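Local coordinates for sulfonate ABC transporter, periplasmic sulfonate-binding protein SsuA (Methylobacillus flagellatus, PDB 3UIF) that probably binds sulfonates or related sulfate esters in the periplasm and delivers them to an ABC importer, at residues L29-A34 with V46-A51; W130-S135 with V286-A291; V157-L162 with Y177-R182; T240-Y245 with Y250-N255. All blocks are in the same frame, centred on the assembly; numbering follows the deposited sequence. Where two conformers were deposited one is given.

Interaction 1: residues L29-A34 with V46-A51; sequences LVVNGA and VEWVPA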
loop_
_atom_site.group_PDB
_atom_site.type_symbol
_atom_site.label_atom_id
_atom_site.label_comp_id
_atom_site.label_asym_id
_atom_site.label_seq_id
_atom_site.Cartn_x
_atom_site.Cartn_y
_atom_site.Cartn_z
ATOM N N LEU A 29 -5.257 0.993 -12.691
ATOM C CA LEU A 29 -5.357 -0.180 -13.551
ATOM C C LEU A 29 -6.785 -0.708 -13.625
ATOM O O LEU A 29 -7.260 -1.165 -14.670
ATOM C CB LEU A 29 -4.422 -1.251 -12.980
ATOM C CG LEU A 29 -4.619 -2.726 -13.295
ATOM C CD1 LEU A 29 -4.177 -3.029 -14.722
ATOM C CD2 LEU A 29 -3.829 -3.546 -12.287
ATOM N N VAL A 30 -7.478 -0.624 -12.503
ATOM C CA VAL A 30 -8.804 -1.205 -12.402
ATOM C C VAL A 30 -9.893 -0.225 -12.900
ATOM O O VAL A 30 -10.878 -0.633 -13.535
ATOM C CB VAL A 30 -9.014 -1.759 -10.973
ATOM C CG1 VAL A 30 -9.303 -0.659 -9.978
ATOM C CG2 VAL A 30 -10.114 -2.774 -10.954
ATOM N N VAL A 31 -9.676 1.067 -12.641
ATOM C CA VAL A 31 -10.522 2.158 -13.151
ATOM C C VAL A 31 -10.362 2.312 -14.660
ATOM O O VAL A 31 -11.344 2.563 -15.370
ATOM C CB VAL A 31 -10.161 3.499 -12.462
ATOM C CG1 VAL A 31 -10.771 4.691 -13.184
ATOM C CG2 VAL A 31 -10.588 3.478 -10.999
ATOM N N ASN A 32 -9.121 2.161 -15.136
ATOM C CA ASN A 32 -8.786 2.350 -16.560
ATOM C C ASN A 32 -8.705 1.085 -17.415
ATOM O O ASN A 32 -8.495 1.180 -18.625
ATOM C CB ASN A 32 -7.486 3.141 -16.720
ATOM C CG ASN A 32 -7.600 4.540 -16.177
ATOM O OD1 ASN A 32 -8.502 5.288 -16.575
ATOM N ND2 ASN A 32 -6.716 4.896 -15.240
ATOM N N GLY A 33 -8.866 -0.084 -16.796
ATOM C CA GLY A 33 -8.811 -1.358 -17.514
ATOM C C GLY A 33 -10.166 -1.881 -17.942
ATOM O O GLY A 33 -11.114 -1.111 -18.105
ATOM N N ALA A 34 -10.245 -3.199 -18.112
ATOM C CA ALA A 34 -11.442 -3.891 -18.585
ATOM C C ALA A 34 -12.423 -4.230 -17.456
ATOM O O ALA A 34 -13.524 -4.760 -17.712
ATOM C CB ALA A 34 -11.029 -5.158 -19.318
ATOM N N VAL A 46 -20.294 -0.539 -11.547
ATOM C CA VAL A 46 -19.371 0.050 -10.603
ATOM C C VAL A 46 -19.497 1.559 -10.669
ATOM O O VAL A 46 -19.621 2.132 -11.750
ATOM C CB VAL A 46 -17.912 -0.420 -10.820
ATOM C CG1 VAL A 46 -17.613 -0.565 -12.307
ATOM C CG2 VAL A 46 -16.907 0.521 -10.146
ATOM N N GLU A 47 -19.512 2.182 -9.497
ATOM C CA GLU A 47 -19.474 3.622 -9.383
ATOM C C GLU A 47 -18.290 4.048 -8.534
ATOM O O GLU A 47 -18.107 3.575 -7.415
ATOM C CB GLU A 47 -20.759 4.131 -8.762
ATOM C CG GLU A 47 -21.842 4.436 -9.769
ATOM C CD GLU A 47 -23.027 5.109 -9.115
ATOM O OE1 GLU A 47 -22.799 5.803 -8.089
ATOM O OE2 GLU A 47 -24.169 4.945 -9.625
ATOM N N TRP A 48 -17.483 4.947 -9.062
ATOM C CA TRP A 48 -16.265 5.311 -8.376
ATOM C C TRP A 48 -16.511 6.428 -7.423
ATOM O O TRP A 48 -17.262 7.345 -7.720
ATOM C CB TRP A 48 -15.187 5.677 -9.364
ATOM C CG TRP A 48 -14.868 4.561 -10.319
ATOM C CD1 TRP A 48 -15.154 4.505 -11.679
ATOM C CD2 TRP A 48 -14.193 3.285 -10.016
ATOM N NE1 TRP A 48 -14.708 3.332 -12.227
ATOM C CE2 TRP A 48 -14.121 2.551 -11.290
ATOM C CE3 TRP A 48 -13.651 2.703 -8.862
ATOM C CZ2 TRP A 48 -13.525 1.296 -11.387
ATOM C CZ3 TRP A 48 -13.053 1.437 -8.971
ATOM C CH2 TRP A 48 -12.991 0.751 -10.206
ATOM N N VAL A 49 -15.912 6.322 -6.242
ATOM C CA VAL A 49 -15.921 7.400 -5.270
ATOM C C VAL A 49 -14.456 7.799 -5.048
ATOM O O VAL A 49 -13.802 7.315 -4.135
ATOM C CB VAL A 49 -16.634 6.997 -3.951
ATOM C CG1 VAL A 49 -16.736 8.186 -3.007
ATOM C CG2 VAL A 49 -18.026 6.429 -4.233
ATOM N N PRO A 50 -13.932 8.671 -5.915
ATOM C CA PRO A 50 -12.576 9.164 -5.742
ATOM C C PRO A 50 -12.445 10.000 -4.459
ATOM O O PRO A 50 -13.332 10.783 -4.118
ATOM C CB PRO A 50 -12.382 10.052 -6.974
ATOM C CG PRO A 50 -13.758 10.542 -7.286
ATOM C CD PRO A 50 -14.630 9.355 -7.022
ATOM N N ALA A 51 -11.346 9.820 -3.749
ATOM C CA ALA A 51 -11.114 10.555 -2.523
ATOM C C ALA A 51 -9.727 11.162 -2.549
ATOM O O ALA A 51 -8.746 10.453 -2.750
ATOM C CB ALA A 51 -11.264 9.635 -1.324
#

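Interaction 2: residues W130-S135 with V286-A291; sequences WELAFS and VAYAQA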
loop_
_atom_site.group_PDB
_atom_site.type_symbol
_atom_site.label_atom_id
_atom_site.label_comp_id
_atom_site.label_asym_id
_atom_site.label_seq_id
_atom_site.Cartn_x
_atom_site.Cartn_y
_atom_site.Cartn_z
ATOM N N TRP A 130 4.820 3.871 6.479
ATOM C CA TRP A 130 6.245 3.569 6.461
ATOM C C TRP A 130 6.937 3.730 7.789
ATOM O O TRP A 130 8.105 3.348 7.930
ATOM C CB TRP A 130 6.977 4.327 5.365
ATOM C CG TRP A 130 6.731 5.801 5.333
ATOM C CD1 TRP A 130 7.509 6.804 5.893
ATOM C CD2 TRP A 130 5.634 6.499 4.662
ATOM N NE1 TRP A 130 6.982 8.039 5.627
ATOM C CE2 TRP A 130 5.857 7.928 4.892
ATOM C CE3 TRP A 130 4.527 6.098 3.917
ATOM C CZ2 TRP A 130 4.993 8.896 4.394
ATOM C CZ3 TRP A 130 3.666 7.085 3.415
ATOM C CH2 TRP A 130 3.888 8.447 3.656
ATOM N N GLU A 131 6.235 4.287 8.775
ATOM C CA GLU A 131 6.780 4.398 10.132
ATOM C C GLU A 131 6.980 3.006 10.736
ATOM O O GLU A 131 7.901 2.782 11.519
ATOM C CB GLU A 131 5.889 5.253 11.032
ATOM C CG GLU A 131 6.523 5.542 12.391
ATOM C CD GLU A 131 5.655 6.374 13.326
ATOM O OE1 GLU A 131 4.422 6.153 13.395
ATOM O OE2 GLU A 131 6.221 7.253 14.014
ATOM N N LEU A 132 6.121 2.073 10.341
ATOM C CA LEU A 132 6.236 0.679 10.751
ATOM C C LEU A 132 7.560 0.056 10.285
ATOM O O LEU A 132 8.262 -0.578 11.069
ATOM C CB LEU A 132 5.033 -0.119 10.247
ATOM C CG LEU A 132 5.093 -1.626 10.451
ATOM C CD1 LEU A 132 5.221 -2.010 11.927
ATOM C CD2 LEU A 132 3.881 -2.278 9.808
ATOM N N ALA A 133 7.894 0.259 9.014
ATOM C CA ALA A 133 9.179 -0.183 8.479
ATOM C C ALA A 133 10.345 0.447 9.234
ATOM O O ALA A 133 11.354 -0.206 9.491
ATOM C CB ALA A 133 9.280 0.117 6.993
ATOM N N PHE A 134 10.204 1.715 9.597
ATOM C CA PHE A 134 11.243 2.390 10.338
ATOM C C PHE A 134 11.396 1.735 11.713
ATOM O O PHE A 134 12.514 1.396 12.144
ATOM C CB PHE A 134 10.931 3.877 10.460
ATOM C CG PHE A 134 12.014 4.667 11.151
ATOM C CD1 PHE A 134 13.225 4.938 10.505
ATOM C CD2 PHE A 134 11.825 5.144 12.448
ATOM C CE1 PHE A 134 14.212 5.676 11.128
ATOM C CE2 PHE A 134 12.818 5.883 13.080
ATOM C CZ PHE A 134 14.011 6.148 12.419
ATOM N N SER A 135 10.259 1.538 12.377
ATOM C CA SER A 135 10.220 0.880 13.669
ATOM C C SER A 135 10.842 -0.529 13.623
ATOM O O SER A 135 11.660 -0.876 14.486
ATOM C CB SER A 135 8.790 0.845 14.197
ATOM O OG SER A 135 8.733 0.033 15.347
ATOM N N VAL A 286 -1.152 -3.905 13.073
ATOM C CA VAL A 286 -2.192 -3.611 14.064
ATOM C C VAL A 286 -1.566 -3.255 15.412
ATOM O O VAL A 286 -2.065 -2.375 16.110
ATOM C CB VAL A 286 -3.247 -4.731 14.169
ATOM C CG1 VAL A 286 -4.144 -4.534 15.378
ATOM C CG2 VAL A 286 -4.094 -4.753 12.907
ATOM N N ALA A 287 -0.457 -3.915 15.752
ATOM C CA ALA A 287 0.285 -3.633 16.993
ATOM C C ALA A 287 0.865 -2.231 16.965
ATOM O O ALA A 287 0.780 -1.510 17.973
ATOM C CB ALA A 287 1.385 -4.658 17.237
ATOM N N TYR A 288 1.433 -1.836 15.821
ATOM C CA TYR A 288 2.046 -0.518 15.648
ATOM C C TYR A 288 1.012 0.604 15.656
ATOM O O TYR A 288 1.276 1.702 16.147
ATOM C CB TYR A 288 2.867 -0.470 14.353
ATOM C CG TYR A 288 2.900 0.891 13.679
ATOM C CD1 TYR A 288 1.944 1.237 12.710
ATOM C CD2 TYR A 288 3.875 1.834 14.009
ATOM C CE1 TYR A 288 1.957 2.483 12.094
ATOM C CE2 TYR A 288 3.901 3.077 13.396
ATOM C CZ TYR A 288 2.941 3.400 12.443
ATOM O OH TYR A 288 2.961 4.631 11.829
ATOM N N ALA A 289 -0.155 0.336 15.073
ATOM C CA ALA A 289 -1.229 1.332 15.046
ATOM C C ALA A 289 -1.641 1.744 16.464
ATOM O O ALA A 289 -1.880 2.924 16.740
ATOM C CB ALA A 289 -2.423 0.806 14.280
ATOM N N GLN A 290 -1.708 0.773 17.368
ATOM C CA GLN A 290 -2.053 1.055 18.741
ATOM C C GLN A 290 -0.915 1.754 19.496
ATOM O O GLN A 290 -1.154 2.732 20.213
ATOM C CB GLN A 290 -2.461 -0.230 19.453
ATOM C CG GLN A 290 -2.995 0.005 20.858
ATOM C CD GLN A 290 -3.139 -1.281 21.630
ATOM O OE1 GLN A 290 -2.263 -2.144 21.561
ATOM N NE2 GLN A 290 -4.247 -1.427 22.363
ATOM N N ALA A 291 0.311 1.253 19.337
ATOM C CA ALA A 291 1.474 1.805 20.044
ATOM C C ALA A 291 1.759 3.267 19.665
ATOM O O ALA A 291 2.046 4.088 20.542
ATOM C CB ALA A 291 2.707 0.930 19.838
#

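Interaction 3: residues V157-L162 with Y177-R182; sequences VGAAAL and YILEDR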
loop_
_atom_site.group_PDB
_atom_site.type_symbol
_atom_site.label_atom_id
_atom_site.label_comp_id
_atom_site.label_asym_id
_atom_site.label_seq_id
_atom_site.Cartn_x
_atom_site.Cartn_y
_atom_site.Cartn_z
ATOM N N VAL A 157 8.876 18.587 2.901
ATOM C CA VAL A 157 9.677 19.334 3.881
ATOM C C VAL A 157 10.903 18.518 4.278
ATOM O O VAL A 157 12.003 19.046 4.405
ATOM C CB VAL A 157 8.864 19.697 5.145
ATOM C CG1 VAL A 157 9.708 20.495 6.130
ATOM C CG2 VAL A 157 7.617 20.481 4.770
ATOM N N GLY A 158 10.702 17.220 4.460
ATOM C CA GLY A 158 11.773 16.311 4.834
ATOM C C GLY A 158 12.845 16.202 3.778
ATOM O O GLY A 158 14.028 16.152 4.106
ATOM N N ALA A 159 12.419 16.156 2.515
ATOM C CA ALA A 159 13.317 16.180 1.368
ATOM C C ALA A 159 14.110 17.495 1.339
ATOM O O ALA A 159 15.341 17.484 1.251
ATOM C CB ALA A 159 12.537 15.977 0.077
ATOM N N ALA A 160 13.413 18.621 1.450
ATOM C CA ALA A 160 14.077 19.921 1.488
ATOM C C ALA A 160 15.076 20.045 2.652
ATOM O O ALA A 160 16.170 20.589 2.473
ATOM C CB ALA A 160 13.054 21.041 1.531
ATOM N N ALA A 161 14.701 19.524 3.823
ATOM C CA ALA A 161 15.543 19.567 5.022
ATOM C C ALA A 161 16.824 18.759 4.877
ATOM O O ALA A 161 17.884 19.203 5.297
ATOM C CB ALA A 161 14.768 19.102 6.236
ATOM N N LEU A 162 16.723 17.579 4.272
ATOM C CA LEU A 162 17.892 16.737 4.055
ATOM C C LEU A 162 18.849 17.368 3.058
ATOM O O LEU A 162 20.062 17.313 3.242
ATOM C CB LEU A 162 17.490 15.347 3.552
ATOM C CG LEU A 162 18.720 14.464 3.352
ATOM C CD1 LEU A 162 18.855 13.458 4.479
ATOM C CD2 LEU A 162 18.669 13.786 2.003
ATOM N N TYR A 177 14.462 8.844 -4.417
ATOM C CA TYR A 177 15.294 8.793 -5.622
ATOM C C TYR A 177 15.545 10.142 -6.287
ATOM O O TYR A 177 16.587 10.347 -6.927
ATOM C CB TYR A 177 14.691 7.832 -6.640
ATOM C CG TYR A 177 14.969 6.389 -6.315
ATOM C CD1 TYR A 177 16.286 5.877 -6.353
ATOM C CD2 TYR A 177 13.926 5.527 -5.969
ATOM C CE1 TYR A 177 16.539 4.550 -6.050
ATOM C CE2 TYR A 177 14.175 4.202 -5.663
ATOM C CZ TYR A 177 15.471 3.718 -5.702
ATOM O OH TYR A 177 15.687 2.399 -5.396
ATOM N N ILE A 178 14.575 11.043 -6.140
ATOM C CA ILE A 178 14.701 12.419 -6.616
ATOM C C ILE A 178 15.940 13.057 -5.985
ATOM O O ILE A 178 16.730 13.705 -6.674
ATOM C CB ILE A 178 13.408 13.221 -6.332
ATOM C CG1 ILE A 178 12.306 12.780 -7.285
ATOM C CG2 ILE A 178 13.625 14.711 -6.533
ATOM C CD1 ILE A 178 10.935 13.291 -6.922
ATOM N N LEU A 179 16.101 12.837 -4.677
ATOM C CA LEU A 179 17.269 13.286 -3.924
ATOM C C LEU A 179 18.583 12.785 -4.506
ATOM O O LEU A 179 19.574 13.517 -4.506
ATOM C CB LEU A 179 17.167 12.883 -2.446
ATOM C CG LEU A 179 16.098 13.595 -1.612
ATOM C CD1 LEU A 179 15.971 12.984 -0.228
ATOM C CD2 LEU A 179 16.395 15.091 -1.528
ATOM N N GLU A 180 18.610 11.546 -4.989
ATOM C CA GLU A 180 19.791 11.087 -5.711
ATOM C C GLU A 180 19.906 11.858 -7.024
ATOM O O GLU A 180 20.977 12.358 -7.347
ATOM C CB GLU A 180 19.786 9.579 -5.950
ATOM C CG GLU A 180 19.465 8.766 -4.708
ATOM C CD GLU A 180 20.120 7.394 -4.699
ATOM O OE1 GLU A 180 19.924 6.592 -5.655
ATOM O OE2 GLU A 180 20.824 7.120 -3.706
ATOM N N ASP A 181 18.801 12.022 -7.741
ATOM C CA ASP A 181 18.854 12.688 -9.049
ATOM C C ASP A 181 19.303 14.154 -9.011
ATOM O O ASP A 181 19.960 14.615 -9.950
ATOM C CB ASP A 181 17.549 12.525 -9.835
ATOM C CG ASP A 181 17.149 11.069 -9.994
ATOM O OD1 ASP A 181 17.942 10.178 -9.627
ATOM O OD2 ASP A 181 16.030 10.801 -10.472
ATOM N N ARG A 182 18.962 14.885 -7.946
ATOM C CA ARG A 182 19.427 16.265 -7.817
ATOM C C ARG A 182 20.822 16.277 -7.197
ATOM O O ARG A 182 21.375 17.324 -6.904
ATOM C CB ARG A 182 18.425 17.146 -7.051
ATOM C CG ARG A 182 17.000 17.023 -7.568
ATOM C CD ARG A 182 16.170 18.311 -7.548
ATOM N NE ARG A 182 14.866 18.064 -8.209
ATOM C CZ ARG A 182 13.719 18.730 -7.995
ATOM N NH1 ARG A 182 13.648 19.737 -7.115
ATOM N NH2 ARG A 182 12.623 18.374 -8.668
#

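Interaction 4: residues T240-Y245 with Y250-N255; sequences TYIREY and YPESVN. With SO4 (sulfate ion), chain C.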
loop_
_atom_site.group_PDB
_atom_site.type_symbol
_atom_site.label_atom_id
_atom_site.label_comp_id
_atom_site.label_asym_id
_atom_site.label_seq_id
_atom_site.Cartn_x
_atom_site.Cartn_y
_atom_site.Cartn_z
ATOM N N THR A 240 4.104 -0.839 -19.705
ATOM C CA THR A 240 2.791 -0.209 -19.820
ATOM C C THR A 240 2.308 0.334 -18.467
ATOM O O THR A 240 1.910 1.499 -18.385
ATOM C CB THR A 240 1.742 -1.139 -20.470
ATOM O OG1 THR A 240 2.211 -1.544 -21.760
ATOM C CG2 THR A 240 0.444 -0.407 -20.670
ATOM N N TYR A 241 2.373 -0.488 -17.416
ATOM C CA TYR A 241 2.047 -0.011 -16.080
ATOM C C TYR A 241 2.837 1.257 -15.720
ATOM O O TYR A 241 2.243 2.265 -15.343
ATOM C CB TYR A 241 2.234 -1.088 -15.005
ATOM C CG TYR A 241 2.154 -0.507 -13.611
ATOM C CD1 TYR A 241 0.916 -0.184 -13.030
ATOM C CD2 TYR A 241 3.324 -0.219 -12.893
ATOM C CE1 TYR A 241 0.847 0.388 -11.763
ATOM C CE2 TYR A 241 3.269 0.354 -11.637
ATOM C CZ TYR A 241 2.035 0.652 -11.075
ATOM O OH TYR A 241 2.009 1.209 -9.825
ATOM N N ILE A 242 4.158 1.210 -15.864
ATOM C CA ILE A 242 5.019 2.348 -15.541
ATOM C C ILE A 242 4.599 3.640 -16.266
ATOM O O ILE A 242 4.560 4.726 -15.670
ATOM C CB ILE A 242 6.521 2.048 -15.842
ATOM C CG1 ILE A 242 7.058 0.864 -15.017
ATOM C CG2 ILE A 242 7.386 3.289 -15.632
ATOM C CD1 ILE A 242 6.832 0.957 -13.524
ATOM N N ARG A 243 4.282 3.504 -17.547
ATOM C CA ARG A 243 3.953 4.664 -18.355
ATOM C C ARG A 243 2.497 5.108 -18.188
ATOM O O ARG A 243 2.219 6.304 -18.236
ATOM C CB ARG A 243 4.315 4.421 -19.825
ATOM C CG ARG A 243 5.801 4.172 -20.040
ATOM C CD ARG A 243 6.119 3.886 -21.497
ATOM N NE ARG A 243 7.502 3.461 -21.695
ATOM C CZ ARG A 243 8.485 4.272 -22.064
ATOM N NH1 ARG A 243 8.242 5.560 -22.276
ATOM N NH2 ARG A 243 9.712 3.795 -22.225
ATOM N N GLU A 244 1.575 4.170 -17.961
ATOM C CA GLU A 244 0.161 4.555 -17.902
ATOM C C GLU A 244 -0.434 4.648 -16.512
ATOM O O GLU A 244 -1.212 5.556 -16.254
ATOM C CB GLU A 244 -0.742 3.630 -18.727
ATOM C CG GLU A 244 -0.187 3.172 -20.056
ATOM C CD GLU A 244 -0.142 4.270 -21.077
ATOM O OE1 GLU A 244 0.965 4.518 -21.618
ATOM O OE2 GLU A 244 -1.215 4.874 -21.340
ATOM N N TYR A 245 -0.092 3.707 -15.635
ATOM C CA TYR A 245 -0.843 3.538 -14.384
ATOM C C TYR A 245 -0.073 3.801 -13.105
ATOM O O TYR A 245 -0.627 3.607 -12.021
ATOM C CB TYR A 245 -1.481 2.143 -14.305
ATOM C CG TYR A 245 -2.184 1.769 -15.566
ATOM C CD1 TYR A 245 -1.639 0.817 -16.431
ATOM C CD2 TYR A 245 -3.375 2.407 -15.933
ATOM C CE1 TYR A 245 -2.280 0.497 -17.619
ATOM C CE2 TYR A 245 -4.026 2.089 -17.109
ATOM C CZ TYR A 245 -3.479 1.135 -17.940
ATOM O OH TYR A 245 -4.115 0.827 -19.102
ATOM N N TYR A 250 5.525 11.724 -9.988
ATOM C CA TYR A 250 6.936 11.422 -10.098
ATOM C C TYR A 250 7.295 10.941 -11.485
ATOM O O TYR A 250 6.475 10.286 -12.132
ATOM C CB TYR A 250 7.303 10.358 -9.072
ATOM C CG TYR A 250 7.053 10.829 -7.675
ATOM C CD1 TYR A 250 7.870 11.794 -7.106
ATOM C CD2 TYR A 250 5.972 10.342 -6.926
ATOM C CE1 TYR A 250 7.628 12.267 -5.830
ATOM C CE2 TYR A 250 5.729 10.811 -5.642
ATOM C CZ TYR A 250 6.570 11.769 -5.105
ATOM O OH TYR A 250 6.376 12.251 -3.835
ATOM N N PRO A 251 8.527 11.248 -11.943
ATOM C CA PRO A 251 8.994 10.779 -13.247
ATOM C C PRO A 251 8.910 9.267 -13.384
ATOM O O PRO A 251 8.995 8.525 -12.391
ATOM C CB PRO A 251 10.464 11.219 -13.277
ATOM C CG PRO A 251 10.533 12.384 -12.358
ATOM C CD PRO A 251 9.543 12.083 -11.268
ATOM N N GLU A 252 8.737 8.818 -14.618
ATOM C CA GLU A 252 8.739 7.382 -14.925
ATOM C C GLU A 252 9.962 6.626 -14.353
ATOM O O GLU A 252 9.809 5.544 -13.819
ATOM C CB GLU A 252 8.586 7.164 -16.438
ATOM C CG GLU A 252 7.159 7.435 -16.919
ATOM C CD GLU A 252 7.018 7.510 -18.428
ATOM O OE1 GLU A 252 6.016 8.107 -18.876
ATOM O OE2 GLU A 252 7.889 6.982 -19.172
ATOM N N SER A 253 11.153 7.217 -14.434
ATOM C CA SER A 253 12.367 6.579 -13.921
ATOM C C SER A 253 12.307 6.367 -12.403
ATOM O O SER A 253 12.801 5.344 -11.906
ATOM C CB SER A 253 13.621 7.368 -14.314
ATOM O OG SER A 253 13.589 8.655 -13.756
ATOM N N VAL A 254 11.695 7.312 -11.681
ATOM C CA VAL A 254 11.513 7.174 -10.243
ATOM C C VAL A 254 10.589 5.994 -9.961
ATOM O O VAL A 254 10.915 5.143 -9.126
ATOM C CB VAL A 254 10.956 8.460 -9.583
ATOM C CG1 VAL A 254 10.648 8.227 -8.110
ATOM C CG2 VAL A 254 11.923 9.621 -9.749
ATOM N N ASN A 255 9.455 5.938 -10.669
ATOM C CA ASN A 255 8.487 4.827 -10.558
ATOM C C ASN A 255 9.120 3.495 -10.904
ATOM O O ASN A 255 8.796 2.472 -10.319
ATOM C CB ASN A 255 7.280 5.057 -11.490
ATOM C CG ASN A 255 6.301 6.079 -10.948
ATOM O OD1 ASN A 255 5.523 5.768 -10.052
ATOM N ND2 ASN A 255 6.346 7.308 -11.471
HETATM S S SO4 C . 11.101 10.602 -17.058
HETATM O O1 SO4 C . 11.285 10.697 -18.516
HETATM O O2 SO4 C . 9.660 10.654 -16.710
HETATM O O3 SO4 C . 11.685 9.307 -16.645
HETATM O O4 SO4 C . 11.801 11.721 -16.389
#

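Interaction 1: residues L29-A34 with V46-A51
Val31 and Trp48 make the tight part of this contact, where one methyl group lies almost exactly over an aromatic ring. Val31 CG2 is 3.5 Å from the centroid of the six-membered ring of Trp48 and only 3° off the ring normal, which satisfies a CH-pi interaction over the face. Val31 takes a chi1 of 166°, so CG1 is anti to the backbone N while CG2, lying beside that N, is the branch that meets the indole. The backbone follows closely, with Val31 CA 3.6 Å from Trp48 CZ2. On the opposite face of the ring sits Val46 CG2, 3.6 Å above the plane of Trp48 and also over its centre, sandwiching the indole between two valine methyls, which would restrict its tilt. Val30 adds a looser touch at the far end of the ring, its CG1 being 4.0 Å from Trp48 CH2. No hydrogen bond crosses between the segments, and the closest CA pair, Val31 CA and Trp48 CA, is 8.1 Å apart; the indole spans that distance. The other side of the helix end takes no part in this packing: Asn32 starts away from the strand and packs instead on Tyr245, and Gly33 and Ala34 are exposed. Within the fold, strand 44-51 pairs in parallel with strand 6-17, and helices 26-32 and 35-41 lie in the connection between these two strands, after the short strand 20-23. Phe35 of helix 35-41 touches both Val30 and Trp48, Ile10 of strand 6-17 also packs on Trp48, and helix 215-233 meets Leu29 and Val30.

Interaction 2: residues W130-S135 with V286-A291
Tyr288 reaches Glu131 and Leu132 across what appears to be the junction of the two lobes of a periplasmic binding protein. Helix 130-140 packs on Leu124 and Phe171 of the five-stranded sheet, whereas helix 276-291 rests on Ile80 of helix 77-85, which follows strand 71-75 of the other sheet. The closest CA pair, Leu132 CA and Tyr288 CA, is 6.6 Å apart. Tyr288 was modelled in two conformers, and what follows holds for one of them. Its OH donates to Glu131 OE1 at 2.6 Å, using the anti lone pair of that oxygen. The carboxylate stands at the ring edge with its plane turned 79° from the ring. Glu131 gets there because CG is anti to the backbone N (chi1 -172°) and the chain beyond is extended. Leu132 covers a ring face: its CB lies 4.2 Å from the Tyr288 centroid and 12° off the normal, while Leu132 CD1 touches Tyr288 CB at 3.7 Å. Glu131 OE1 also accepts from Gly127 N, and OE2 has a long, weak ion pair with Arg126. In this conformer, two donors on Glu131 OE1 would probably favour the charged carboxylate and limit its rotation, though the Tyr288 share is tentative.

Interaction 3: residues V157-L162 with Y177-R182
Helix 155-164 and helix 176-181 run in the same general sense where they meet, their backbone carbonyls pointing broadly the same way. The closest CA pair, Ala159 CA and Leu179 CA, is 7.2 Å apart. Regular i to i+4 bonds hold each piece, for instance Ala161 N to Val157 O at 2.8 Å and Asp181 N to Tyr177 O at 2.9 Å; Arg182 is the first residue to leave helical angles. The small side chain of Ala159 at this point is consistent with that spacing. Leu179 fills the interval, and its two methyls divide the work. CD2 lies against the first helix, 3.8 Å from Ala159 O and 4.3 Å from Ala159 CB. CD1 meets the end of Leu162 obliquely, 3.6 Å from Leu162 CD2. Leu162 presents that methyl with CG anti to its backbone N (chi1 -179°), which stretches the side chain toward the second helix. No hydrogen bond crosses; the side chains that meet are apolar, though Leu179 CD2 also rests on a carbonyl oxygen. Both leucines also touch Val104 and Phe170, which places the two helices on one face of the five-stranded sheet. With the order 149-151, 121-124, 169-172, 102-106 and 185-190, and 102-106 antiparallel to its neighbours, that sheet has the topology of a type II periplasmic binding protein domain; here the helices preceding strands 169-172 and 185-190 pack side by side.

Interaction 4: residues T240-Y245 with Y250-N255
Arg243 and Glu252 each turn CG anti to the carbonyl carbon, with chi1 at -61° and -74°, and extend from there; the two side chains cross at about a right angle. Arg243 NH1 is 3.4 Å from Glu252 OE2. This is a salt bridge by charge alone: the oxygen stands well out of the guanidinium plane, the two planes are 75° apart and no N-H points at it. Arg243 was modelled in two conformers, which makes the pair tentative, and its NE is bridged to Glu239. Beneath the charges, Ile242 CG2 packs 3.8 Å from Glu252 O, and Ile242 CD1 lies 4.1 Å from Asn255 O. Pro251 sits at the N-cap position, and its O accepts from Asn255 N and, at 3.1 Å, from Asn255 ND2, which approaches from above the carbonyl plane; ND2 also bonds Asn247 O. At the helix start a sulfate, probably from the crystallisation liquor, takes hydrogen bonds from Glu252 N to O2 at 2.9 Å and from Ser253 N to O3 at 3.1 Å. First-turn amides directed at an anion are consistent with a favourable electrostatic contribution from the helix N-terminus, whereas the Arg243 bridge is probably weak and largely nondirectional.

Overall arrangement
Along the chain, interaction 1 comes first; interactions 3 and 4 then follow in turn, both nested inside the long loop that interaction 2 closes. Interaction 1 lies beside the six-stranded sheet and interaction 3 on the five-stranded one, their centres about 32 Å apart. Interaction 4 connects them: Tyr245 packs on Asn32 of interaction 1, while Tyr250 and Val254 pack on Ile178 of interaction 3, with centres about 19 Å away in each case. Interaction 2 lies on the opposite side of the chain's centre from interactions 1 and 4. Interactions 2 and 4 thus appear to join the lobes at separate places, consistent with a two-lobed binding protein.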